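Local coordinates for protein chloromuconate cycloisomerase (PDB 4M0X) that belongs to the enolase superfamily and binds a manganese ion at the mouth of a beta/alpha-barrel domain, at residues Ile194-Gly199 against Val220-Ile225; Ile244-Ser249 against Ser266-Lys271; Glu248-Val253 against Arg282-Ile287; Leu293-Ala298 against Gly315-Leu320. One frame throughout, in Å; residues are numbered along the deposited sequence.

Contact 1: residues Ile194-Gly199 against Val220-Ile225; sequences IVDPNG and VAEQPI. With MN (manganese (II) ion), chain C.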
loop_
_atom_site.group_PDB
_atom_site.type_symbol
_atom_site.label_atom_id
_atom_site.label_comp_id
_atom_site.label_asym_id
_atom_site.label_seq_id
_atom_site.Cartn_x
_atom_site.Cartn_y
_atom_site.Cartn_z
ATOM N N ILE A 194 -9.500 -6.418 31.444
ATOM C CA ILE A 194 -8.319 -6.498 30.616
ATOM C C ILE A 194 -7.630 -7.823 30.899
ATOM O O ILE A 194 -7.627 -8.270 32.034
ATOM C CB ILE A 194 -7.315 -5.408 31.004
ATOM C CG1 ILE A 194 -7.885 -4.034 30.706
ATOM C CG2 ILE A 194 -5.959 -5.626 30.321
ATOM C CD1 ILE A 194 -7.277 -2.960 31.574
ATOM N N VAL A 195 -7.026 -8.437 29.881
ATOM C CA VAL A 195 -6.024 -9.510 30.114
ATOM C C VAL A 195 -4.633 -9.120 29.582
ATOM O O VAL A 195 -4.502 -8.608 28.453
ATOM C CB VAL A 195 -6.461 -10.877 29.529
ATOM C CG1 VAL A 195 -7.782 -11.321 30.137
ATOM C CG2 VAL A 195 -6.574 -10.819 28.025
ATOM N N ASP A 196 -3.612 -9.346 30.407
ATOM C CA ASP A 196 -2.234 -8.942 30.092
ATOM C C ASP A 196 -1.196 -10.076 30.140
ATOM O O ASP A 196 -0.615 -10.343 31.192
ATOM C CB ASP A 196 -1.790 -7.825 31.022
ATOM C CG ASP A 196 -0.531 -7.159 30.539
ATOM O OD1 ASP A 196 -0.014 -7.625 29.511
ATOM O OD2 ASP A 196 -0.058 -6.187 31.167
ATOM N N PRO A 197 -0.975 -10.755 29.004
ATOM C CA PRO A 197 0.035 -11.790 28.873
ATOM C C PRO A 197 1.462 -11.239 28.817
ATOM O O PRO A 197 2.402 -12.004 28.690
ATOM C CB PRO A 197 -0.290 -12.422 27.517
ATOM C CG PRO A 197 -1.682 -12.012 27.206
ATOM C CD PRO A 197 -1.830 -10.666 27.809
ATOM N N ASN A 198 1.645 -9.931 28.872
ATOM C CA ASN A 198 2.985 -9.385 28.899
ATOM C C ASN A 198 3.767 -9.745 27.655
ATOM O O ASN A 198 4.974 -9.969 27.706
ATOM C CB ASN A 198 3.717 -9.836 30.163
ATOM C CG ASN A 198 3.176 -9.151 31.418
ATOM O OD1 ASN A 198 3.383 -7.957 31.599
ATOM N ND2 ASN A 198 2.478 -9.904 32.286
ATOM N N GLY A 199 3.055 -9.809 26.536
ATOM C CA GLY A 199 3.654 -10.067 25.236
ATOM C C GLY A 199 4.251 -11.451 25.072
ATOM O O GLY A 199 5.064 -11.667 24.186
ATOM N N VAL A 220 -10.637 -6.117 26.949
ATOM C CA VAL A 220 -9.481 -5.499 26.340
ATOM C C VAL A 220 -8.357 -6.511 26.391
ATOM O O VAL A 220 -8.270 -7.315 27.335
ATOM C CB VAL A 220 -9.060 -4.193 27.084
ATOM C CG1 VAL A 220 -7.727 -3.665 26.557
ATOM C CG2 VAL A 220 -10.125 -3.100 26.968
ATOM N N ALA A 221 -7.494 -6.486 25.385
ATOM C CA ALA A 221 -6.334 -7.342 25.438
ATOM C C ALA A 221 -5.096 -6.475 25.469
ATOM O O ALA A 221 -4.805 -5.745 24.525
ATOM C CB ALA A 221 -6.306 -8.298 24.269
ATOM N N GLU A 222 -4.380 -6.546 26.578
ATOM C CA GLU A 222 -3.178 -5.799 26.710
ATOM C C GLU A 222 -2.037 -6.626 26.148
ATOM O O GLU A 222 -2.013 -7.827 26.319
ATOM C CB GLU A 222 -2.929 -5.418 28.172
ATOM C CG GLU A 222 -2.023 -4.197 28.287
ATOM C CD GLU A 222 -1.514 -3.914 29.685
ATOM O OE1 GLU A 222 -2.293 -4.137 30.647
ATOM O OE2 GLU A 222 -0.351 -3.443 29.796
ATOM N N GLN A 223 -1.107 -5.964 25.455
ATOM C CA GLN A 223 0.086 -6.573 24.892
ATOM C C GLN A 223 0.025 -8.078 24.821
ATOM O O GLN A 223 0.665 -8.759 25.616
ATOM C CB GLN A 223 1.308 -6.189 25.712
ATOM C CG GLN A 223 2.610 -6.436 24.957
ATOM C CD GLN A 223 2.746 -5.495 23.797
ATOM O OE1 GLN A 223 2.587 -4.278 23.951
ATOM N NE2 GLN A 223 3.008 -6.048 22.619
ATOM N N PRO A 224 -0.752 -8.628 23.880
ATOM C CA PRO A 224 -0.812 -10.105 23.935
ATOM C C PRO A 224 0.432 -10.786 23.331
ATOM O O PRO A 224 0.914 -11.787 23.856
ATOM C CB PRO A 224 -2.070 -10.438 23.142
ATOM C CG PRO A 224 -2.281 -9.261 22.258
ATOM C CD PRO A 224 -1.706 -8.046 22.926
ATOM N N ILE A 225 0.944 -10.241 22.240
ATOM C CA ILE A 225 2.097 -10.817 21.575
ATOM C C ILE A 225 3.306 -9.916 21.785
ATOM O O ILE A 225 3.166 -8.823 22.352
ATOM C CB ILE A 225 1.819 -11.087 20.082
ATOM C CG1 ILE A 225 1.434 -9.821 19.325
ATOM C CG2 ILE A 225 0.691 -12.090 19.944
ATOM C CD1 ILE A 225 1.524 -9.959 17.806
HETATM MN MN MN C . 1.167 -4.491 30.902
HETATM O O HOH W 1 1.721 -5.573 29.042
HETATM O O HOH W 2 3.395 -5.543 31.283
#

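Contact 2: residues Ile244-Ser249 against Ser266-Lys271; sequences IMADES and SAFAIK. With MN (manganese (II) ion), chain C.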
loop_
_atom_site.group_PDB
_atom_site.type_symbol
_atom_site.label_atom_id
_atom_site.label_comp_id
_atom_site.label_asym_id
_atom_site.label_seq_id
_atom_site.Cartn_x
_atom_site.Cartn_y
_atom_site.Cartn_z
ATOM N N ILE A 244 -7.276 -3.921 21.332
ATOM C CA ILE A 244 -5.922 -4.294 21.709
ATOM C C ILE A 244 -5.185 -3.056 22.240
ATOM O O ILE A 244 -5.127 -2.007 21.567
ATOM C CB ILE A 244 -5.164 -4.786 20.450
ATOM C CG1 ILE A 244 -5.907 -5.925 19.780
ATOM C CG2 ILE A 244 -3.734 -5.204 20.757
ATOM C CD1 ILE A 244 -6.043 -7.137 20.669
ATOM N N MET A 245 -4.567 -3.194 23.406
ATOM C CA MET A 245 -3.761 -2.134 23.978
ATOM C C MET A 245 -2.254 -2.405 23.939
ATOM O O MET A 245 -1.782 -3.452 24.362
ATOM C CB MET A 245 -4.203 -1.936 25.399
ATOM C CG MET A 245 -3.418 -0.941 26.221
ATOM S SD MET A 245 -4.511 -0.334 27.522
ATOM C CE MET A 245 -4.816 -1.777 28.535
ATOM N N ALA A 246 -1.505 -1.432 23.444
ATOM C CA ALA A 246 -0.076 -1.452 23.507
ATOM C C ALA A 246 0.377 -1.017 24.891
ATOM O O ALA A 246 -0.148 -0.046 25.460
ATOM C CB ALA A 246 0.482 -0.519 22.462
ATOM N N ASP A 247 1.350 -1.740 25.434
ATOM C CA ASP A 247 1.999 -1.359 26.666
ATOM C C ASP A 247 3.494 -1.368 26.344
ATOM O O ASP A 247 4.031 -0.330 25.927
ATOM C CB ASP A 247 1.630 -2.297 27.822
ATOM C CG ASP A 247 2.456 -2.029 29.094
ATOM O OD1 ASP A 247 3.186 -1.007 29.131
ATOM O OD2 ASP A 247 2.396 -2.843 30.045
ATOM N N GLU A 248 4.146 -2.532 26.483
ATOM C CA GLU A 248 5.566 -2.713 26.117
ATOM C C GLU A 248 5.916 -2.149 24.735
ATOM O O GLU A 248 7.071 -1.807 24.486
ATOM C CB GLU A 248 5.932 -4.203 26.077
ATOM C CG GLU A 248 6.117 -4.921 27.407
ATOM C CD GLU A 248 4.807 -5.446 27.952
ATOM O OE1 GLU A 248 3.702 -4.943 27.549
ATOM O OE2 GLU A 248 4.877 -6.370 28.796
ATOM N N SER A 249 4.928 -2.102 23.832
ATOM C CA SER A 249 5.122 -1.627 22.470
ATOM C C SER A 249 5.163 -0.115 22.372
ATOM O O SER A 249 5.704 0.398 21.388
ATOM C CB SER A 249 4.031 -2.165 21.541
ATOM O OG SER A 249 4.245 -3.531 21.190
ATOM N N SER A 266 -5.574 -0.430 19.524
ATOM C CA SER A 266 -6.728 0.392 19.866
ATOM C C SER A 266 -6.408 1.435 20.922
ATOM O O SER A 266 -7.084 2.485 20.977
ATOM C CB SER A 266 -7.884 -0.491 20.382
ATOM O OG SER A 266 -8.258 -1.453 19.428
ATOM N N ALA A 267 -5.432 1.134 21.785
ATOM C CA ALA A 267 -5.095 2.018 22.894
ATOM C C ALA A 267 -3.623 2.049 23.323
ATOM O O ALA A 267 -2.812 1.217 22.926
ATOM C CB ALA A 267 -5.966 1.711 24.077
ATOM N N PHE A 268 -3.292 3.042 24.141
ATOM C CA PHE A 268 -2.003 3.101 24.808
ATOM C C PHE A 268 -2.180 2.874 26.293
ATOM O O PHE A 268 -3.142 3.357 26.887
ATOM C CB PHE A 268 -1.308 4.448 24.559
ATOM C CG PHE A 268 -0.919 4.664 23.123
ATOM C CD1 PHE A 268 -0.843 3.595 22.237
ATOM C CD2 PHE A 268 -0.605 5.925 22.662
ATOM C CE1 PHE A 268 -0.490 3.792 20.920
ATOM C CE2 PHE A 268 -0.204 6.138 21.360
ATOM C CZ PHE A 268 -0.155 5.070 20.479
ATOM N N ALA A 269 -1.271 2.113 26.889
ATOM C CA ALA A 269 -1.136 2.117 28.333
ATOM C C ALA A 269 -0.109 3.204 28.630
ATOM O O ALA A 269 1.035 3.103 28.211
ATOM C CB ALA A 269 -0.652 0.766 28.811
ATOM N N ILE A 270 -0.526 4.260 29.318
ATOM C CA ILE A 270 0.382 5.351 29.627
ATOM C C ILE A 270 1.016 5.159 31.012
ATOM O O ILE A 270 0.325 4.800 31.971
ATOM C CB ILE A 270 -0.348 6.698 29.539
ATOM C CG1 ILE A 270 -1.055 6.835 28.184
ATOM C CG2 ILE A 270 0.616 7.850 29.818
ATOM C CD1 ILE A 270 -0.138 7.045 26.995
ATOM N N LYS A 271 2.331 5.382 31.112
ATOM C CA LYS A 271 3.103 5.105 32.334
ATOM C C LYS A 271 4.337 5.950 32.259
ATOM O O LYS A 271 4.976 5.945 31.222
ATOM C CB LYS A 271 3.596 3.664 32.371
ATOM C CG LYS A 271 2.600 2.574 32.695
ATOM C CD LYS A 271 3.350 1.318 33.146
ATOM C CE LYS A 271 3.547 0.307 32.028
ATOM N NZ LYS A 271 2.650 -0.874 32.181
HETATM MN MN MN C . 1.167 -4.491 30.902
HETATM O O HOH W 2 3.395 -5.543 31.283
HETATM O O HOH W 1 1.721 -5.573 29.042
#

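Contact 3: residues Glu248-Val253 against Arg282-Ile287; sequences ESVTTV and REIAAI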
loop_
_atom_site.group_PDB
_atom_site.type_symbol
_atom_site.label_atom_id
_atom_site.label_comp_id
_atom_site.label_asym_id
_atom_site.label_seq_id
_atom_site.Cartn_x
_atom_site.Cartn_y
_atom_site.Cartn_z
ATOM N N GLU A 248 4.146 -2.532 26.483
ATOM C CA GLU A 248 5.566 -2.713 26.117
ATOM C C GLU A 248 5.916 -2.149 24.735
ATOM O O GLU A 248 7.071 -1.807 24.486
ATOM C CB GLU A 248 5.932 -4.203 26.077
ATOM C CG GLU A 248 6.117 -4.921 27.407
ATOM C CD GLU A 248 4.807 -5.446 27.952
ATOM O OE1 GLU A 248 3.702 -4.943 27.549
ATOM O OE2 GLU A 248 4.877 -6.370 28.796
ATOM N N SER A 249 4.928 -2.102 23.832
ATOM C CA SER A 249 5.122 -1.627 22.470
ATOM C C SER A 249 5.163 -0.115 22.372
ATOM O O SER A 249 5.704 0.398 21.388
ATOM C CB SER A 249 4.031 -2.165 21.541
ATOM O OG SER A 249 4.245 -3.531 21.190
ATOM N N VAL A 250 4.565 0.589 23.352
ATOM C CA VAL A 250 4.658 2.058 23.440
ATOM C C VAL A 250 5.505 2.514 24.581
ATOM O O VAL A 250 5.043 2.641 25.719
ATOM C CB VAL A 250 3.345 2.794 23.732
ATOM C CG1 VAL A 250 2.930 3.673 22.556
ATOM C CG2 VAL A 250 2.263 1.874 24.255
ATOM N N THR A 251 6.746 2.811 24.300
ATOM C CA THR A 251 7.535 3.383 25.357
ATOM C C THR A 251 8.097 4.674 24.882
ATOM O O THR A 251 8.666 5.395 25.659
ATOM C CB THR A 251 8.694 2.495 25.755
ATOM O OG1 THR A 251 9.614 2.457 24.660
ATOM C CG2 THR A 251 8.204 1.089 26.100
ATOM N N THR A 252 7.966 4.965 23.601
ATOM C CA THR A 252 8.475 6.223 23.106
ATOM C C THR A 252 7.449 6.806 22.175
ATOM O O THR A 252 6.625 6.099 21.599
ATOM C CB THR A 252 9.854 6.113 22.364
ATOM O OG1 THR A 252 9.681 5.579 21.030
ATOM C CG2 THR A 252 10.858 5.278 23.145
ATOM N N VAL A 253 7.544 8.112 22.062
ATOM C CA VAL A 253 6.796 8.952 21.170
ATOM C C VAL A 253 6.954 8.514 19.688
ATOM O O VAL A 253 6.027 8.634 18.896
ATOM C CB VAL A 253 7.215 10.444 21.473
ATOM C CG1 VAL A 253 8.466 10.875 20.719
ATOM C CG2 VAL A 253 6.079 11.413 21.261
ATOM N N ARG A 282 3.180 12.511 28.629
ATOM C CA ARG A 282 2.100 13.313 28.045
ATOM C C ARG A 282 2.159 13.333 26.529
ATOM O O ARG A 282 1.112 13.286 25.876
ATOM C CB ARG A 282 2.003 14.755 28.568
ATOM C CG ARG A 282 0.728 15.041 29.351
ATOM C CD ARG A 282 -0.349 15.907 28.700
ATOM N NE ARG A 282 -1.098 15.291 27.596
ATOM C CZ ARG A 282 -2.193 15.853 27.066
ATOM N NH1 ARG A 282 -2.652 16.999 27.555
ATOM N NH2 ARG A 282 -2.850 15.279 26.065
ATOM N N GLU A 283 3.364 13.402 25.972
ATOM C CA GLU A 283 3.489 13.506 24.536
ATOM C C GLU A 283 2.885 12.264 23.902
ATOM O O GLU A 283 2.122 12.378 22.957
ATOM C CB GLU A 283 4.942 13.753 24.092
ATOM C CG GLU A 283 5.408 15.202 24.297
ATOM C CD GLU A 283 6.896 15.438 23.959
ATOM O OE1 GLU A 283 7.354 16.628 23.894
ATOM O OE2 GLU A 283 7.614 14.422 23.743
ATOM N N ILE A 284 3.192 11.086 24.444
ATOM C CA ILE A 284 2.583 9.827 23.981
ATOM C C ILE A 284 1.059 9.889 24.050
ATOM O O ILE A 284 0.358 9.455 23.134
ATOM C CB ILE A 284 3.128 8.591 24.730
ATOM C CG1 ILE A 284 4.614 8.404 24.436
ATOM C CG2 ILE A 284 2.396 7.318 24.350
ATOM C CD1 ILE A 284 5.291 7.432 25.379
ATOM N N ALA A 285 0.546 10.489 25.100
ATOM C CA ALA A 285 -0.880 10.583 25.232
ATOM C C ALA A 285 -1.406 11.599 24.216
ATOM O O ALA A 285 -2.501 11.424 23.659
ATOM C CB ALA A 285 -1.266 10.957 26.661
ATOM N N ALA A 286 -0.633 12.648 23.956
ATOM C CA ALA A 286 -1.030 13.643 22.970
ATOM C C ALA A 286 -1.198 12.997 21.586
ATOM O O ALA A 286 -2.115 13.356 20.832
ATOM C CB ALA A 286 -0.018 14.775 22.917
ATOM N N ILE A 287 -0.302 12.058 21.275
ATOM C CA ILE A 287 -0.350 11.263 20.052
ATOM C C ILE A 287 -1.577 10.340 20.029
ATOM O O ILE A 287 -2.263 10.268 19.000
ATOM C CB ILE A 287 0.963 10.473 19.802
ATOM C CG1 ILE A 287 2.046 11.412 19.296
ATOM C CG2 ILE A 287 0.782 9.411 18.712
ATOM C CD1 ILE A 287 3.404 11.167 19.911
#

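Contact 4: residues Leu293-Ala298 against Gly315-Leu320; sequences LACFGA and GTMPDL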
loop_
_atom_site.group_PDB
_atom_site.type_symbol
_atom_site.label_atom_id
_atom_site.label_comp_id
_atom_site.label_asym_id
_atom_site.label_seq_id
_atom_site.Cartn_x
_atom_site.Cartn_y
_atom_site.Cartn_z
ATOM N N LEU A 293 -6.790 7.094 19.406
ATOM C CA LEU A 293 -6.633 5.942 20.291
ATOM C C LEU A 293 -6.886 6.318 21.740
ATOM O O LEU A 293 -6.502 7.397 22.203
ATOM C CB LEU A 293 -5.226 5.359 20.180
ATOM C CG LEU A 293 -4.773 5.189 18.744
ATOM C CD1 LEU A 293 -3.304 4.789 18.589
ATOM C CD2 LEU A 293 -5.713 4.196 18.092
ATOM N N ALA A 294 -7.510 5.390 22.452
ATOM C CA ALA A 294 -7.774 5.510 23.885
ATOM C C ALA A 294 -6.522 5.414 24.767
ATOM O O ALA A 294 -5.475 4.922 24.345
ATOM C CB ALA A 294 -8.770 4.451 24.301
ATOM N N CYS A 295 -6.649 5.869 26.007
ATOM C CA CYS A 295 -5.569 5.763 26.971
ATOM C C CYS A 295 -6.009 5.036 28.215
ATOM O O CYS A 295 -7.211 4.985 28.579
ATOM C CB CYS A 295 -5.026 7.135 27.349
ATOM S SG CYS A 295 -3.989 7.915 26.094
ATOM N N PHE A 296 -5.004 4.479 28.861
ATOM C CA PHE A 296 -5.161 3.758 30.070
ATOM C C PHE A 296 -4.130 4.359 30.973
ATOM O O PHE A 296 -2.985 4.576 30.549
ATOM C CB PHE A 296 -4.813 2.316 29.813
ATOM C CG PHE A 296 -5.048 1.404 30.983
ATOM C CD1 PHE A 296 -6.265 1.419 31.677
ATOM C CD2 PHE A 296 -4.086 0.470 31.340
ATOM C CE1 PHE A 296 -6.497 0.532 32.723
ATOM C CE2 PHE A 296 -4.313 -0.425 32.378
ATOM C CZ PHE A 296 -5.514 -0.395 33.078
ATOM N N GLY A 297 -4.543 4.654 32.203
ATOM C CA GLY A 297 -3.630 5.141 33.227
ATOM C C GLY A 297 -2.957 3.942 33.869
ATOM O O GLY A 297 -3.456 3.390 34.866
ATOM N N ALA A 298 -1.821 3.553 33.293
ATOM C CA ALA A 298 -1.206 2.278 33.587
ATOM C C ALA A 298 -0.267 2.316 34.776
ATOM O O ALA A 298 0.205 3.379 35.182
ATOM C CB ALA A 298 -0.492 1.722 32.366
ATOM N N GLY A 315 -4.801 12.705 35.848
ATOM C CA GLY A 315 -5.806 13.738 36.040
ATOM C C GLY A 315 -5.717 14.932 35.071
ATOM O O GLY A 315 -6.727 15.631 34.855
ATOM N N THR A 316 -4.539 15.209 34.508
ATOM C CA THR A 316 -4.473 16.277 33.524
ATOM C C THR A 316 -4.931 15.778 32.167
ATOM O O THR A 316 -5.286 16.550 31.317
ATOM C CB THR A 316 -3.074 16.956 33.369
ATOM O OG1 THR A 316 -2.184 16.129 32.619
ATOM C CG2 THR A 316 -2.439 17.322 34.704
ATOM N N MET A 317 -4.908 14.471 31.967
ATOM C CA MET A 317 -5.080 13.884 30.638
ATOM C C MET A 317 -6.515 13.949 30.130
ATOM O O MET A 317 -7.458 13.795 30.915
ATOM C CB MET A 317 -4.615 12.447 30.676
ATOM C CG MET A 317 -3.146 12.298 30.376
ATOM S SD MET A 317 -2.591 10.619 30.729
ATOM C CE MET A 317 -3.452 9.606 29.542
ATOM N N PRO A 318 -6.682 14.182 28.812
ATOM C CA PRO A 318 -8.032 14.354 28.291
ATOM C C PRO A 318 -8.781 13.035 28.214
ATOM O O PRO A 318 -10.010 13.042 28.092
ATOM C CB PRO A 318 -7.799 14.920 26.889
ATOM C CG PRO A 318 -6.467 14.385 26.478
ATOM C CD PRO A 318 -5.655 14.331 27.752
ATOM N N ASP A 319 -8.059 11.917 28.291
ATOM C CA ASP A 319 -8.670 10.614 28.045
ATOM C C ASP A 319 -8.058 9.524 28.899
ATOM O O ASP A 319 -6.855 9.312 28.878
ATOM C CB ASP A 319 -8.569 10.239 26.554
ATOM C CG ASP A 319 -9.237 8.902 26.228
ATOM O OD1 ASP A 319 -8.632 7.831 26.433
ATOM O OD2 ASP A 319 -10.389 8.909 25.754
ATOM N N LEU A 320 -8.909 8.835 29.650
ATOM C CA LEU A 320 -8.532 7.592 30.297
ATOM C C LEU A 320 -9.723 6.689 30.164
ATOM O O LEU A 320 -10.269 6.246 31.168
ATOM C CB LEU A 320 -8.305 7.799 31.782
ATOM C CG LEU A 320 -7.289 8.712 32.422
ATOM C CD1 LEU A 320 -7.547 8.431 33.876
ATOM C CD2 LEU A 320 -5.837 8.386 32.083
#

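Contact 1: residues Ile194-Gly199 against Val220-Ile225
Two adjacent strands each give the manganese ion an acid: D196 OD2 lies 2.1 Å from it, E222 OE2 also 2.1 Å, and D247 OD2, from the next strand, 244-246, and two waters complete the modelled shell. Both acids set CG anti to the backbone N (chi1 -166° in D196), and the chain of E222 then runs out extended. Their chains cross obliquely, with the carboxylate planes 35° apart. D196 OD2 and E222 OE1, at 3.1 Å, are both acceptors, a clustering of negative charge that the metal and the salt bridge from K165 to E222 OE1 probably offset. D196 OD1 is gripped twice, by water 1 and by N198 N at 2.9 Å, coming from above the carboxylate plane; this Asx turn, together with the metal on OD2, probably holds the carboxylate's rotation. N198 OD1 accepts from water 2. D196 and E222 sit at the C-terminal ends of parallel strands 192-196 and 220-222, joined by a beta-alpha-beta crossover through helix 203-215, as in the enolase superfamily barrel. The strands are laced by V195 N to V220 O (3.0 Å) and E222 N to V195 O (2.8 Å). Earlier along them, I194 CG1 lies alongside V220 CB, while its CG2 packs on E222 CB (3.7 Å). Past the strand ends, G199 N reaches Q223 O (2.8 Å); the Q223 chain bends at chi2, and NE2 donates to I225 O, which lies in the amide plane.

Contact 2: residues Ile244-Ser249 against Ser266-Lys271
Strands 244-246 and 267-270 run parallel, splayed by 41°, in a register that sets M245 beside A267 and A246 beside F268. I244 O opens the ladder by accepting two donors, S266 N at 2.6 Å in its carbonyl plane and A267 N from above it. Further along, A246 N binds A267 O (3.0 Å), and A269 N meets A246 O at 2.8 Å, nearly along the C=O axis. On one face M245, with CG anti to the backbone N, lays that CG 4.2 Å from A269 CB. On the other, A246 CB comes obliquely to the F268 ring.

Just past the C-terminal ends of the strands lies the charge. K271 bends at chi3 and chi4 to bring NZ to the D247 carboxylate, the two chains crossing at about a right angle. NZ forms a salt bridge with D247, meeting OD2 at 2.9 Å from above the carboxylate plane and OD1 more weakly. Since D247 OD2 also ligates manganese (2.2 Å), the ammonium probably tempers the charge of this oxygen; NZ also donates to A299 O. E248 joins the second shell: OE1 accepts from metal-bound water 1 at 2.6 Å, OE2 from water 2.

Helix 253-262 makes the crossover between the two barrel strands; strand 220-222 flanks them beyond I244 and M245, strand 294-297 lies beyond A267, and helix 278-291 packs on F268 and I270.

Contact 3: residues Glu248-Val253 against Arg282-Ile287
S249 OG is the best-held polar atom here, gripped twice, by R227 O and by Q223 NE2, which tie the start of the 248-253 loop to the neighbouring barrel loop. The loop joins strand 244-246 to helix 253-262 in the barrel and packs on helix 278-291. At its other end T252 is the N-cap of helix 253-262, its OG1 accepting from Q255 N and weakly from Q254 N. None of these bonds crosses to helix 278-291, where the meeting is made by carbon.

V253 and I284 carry most of the contact. In I284, CG1 stands anti to the carbonyl carbon (chi1 -65°), and the branch reaches over the loop backbone, CG1 lying 3.8 Å from V253 N and CD1 3.9 Å from T252 C. The other branch, CG2, crosses obliquely to V250 CG1 at 4.1 Å. V253 CG2 reaches E283 CB at 3.8 Å, and I287 lies beside the same valine. The carboxylate of E283 turns to R280 in a salt bridge.

A third subunit packs on V253 through its A290 and on I287 through its I257. With no hydrogen bond between the segments, loop and helix meet through van der Waals contact of V250, V253, I284 and their neighbours.

Contact 4: residues Leu293-Ala298 against Gly315-Leu320
Strand 294-297 runs past an irregular connection: helix 304-316 ends, M317 is the first residue to leave helical angles, and the chain then turns toward the strand until the CA atoms of C295 and L320 are 4.8 Å apart. The two segments form no backbone-to-backbone hydrogen bond with each other. Instead a side chain does the work. D319 holds CG anti to its backbone N (chi1 -178°), which sends OD1 to C295 N at 2.8 Å; the donor lies nearly along the C-O axis, with 150° at the hydrogen. S321 N binds the same oxygen, so OD1 has two backbone donors, one from the strand and one from the chain just beyond D319. A C-H...O contact from L320 CA to C295 O (3.4 Å) lies close by.

This is the return limb of a beta-alpha-beta unit of the barrel, strand 294-297, helix 304-316, strand 323-324, just ahead of the backbone pairing of C295 with V322 and G297 with G323.

The rest is apolar. M317 bends at chi3 (66°) and sets its methyl tip, CE, 3.7 Å from C295 CB and 3.9 Å from C295 SG, with A285 and A288 of helix 278-291 beside this pair. L320 CD2 comes to 4.0 Å from G297 N, against the centre of an inverse gamma turn.

How the contacts relate
Contacts 1, 2 and 4 reach one barrel sheet; contact 3 lies outside it, only partly buried, where a loop meets an outer helix near a third subunit. Contacts 1 and 2, their centres 9 Å apart, are almost entirely buried and share the manganese and both waters, so acids and a lysine crowd their C-terminal ends; probable backbone hydrogen bonds A221 O to M245 N and Q223 N to M245 O join them. Contact 3 shares E248 and S249 with contact 2, but its chemistry is apolar. Contact 4, also buried, joins contact 2 through I270 N to F296 O; its one cross-segment hydrogen bond comes to an aspartate, with no metal, beside apolar packing. M317 and C295 of contact 4 meet A285 of contact 3.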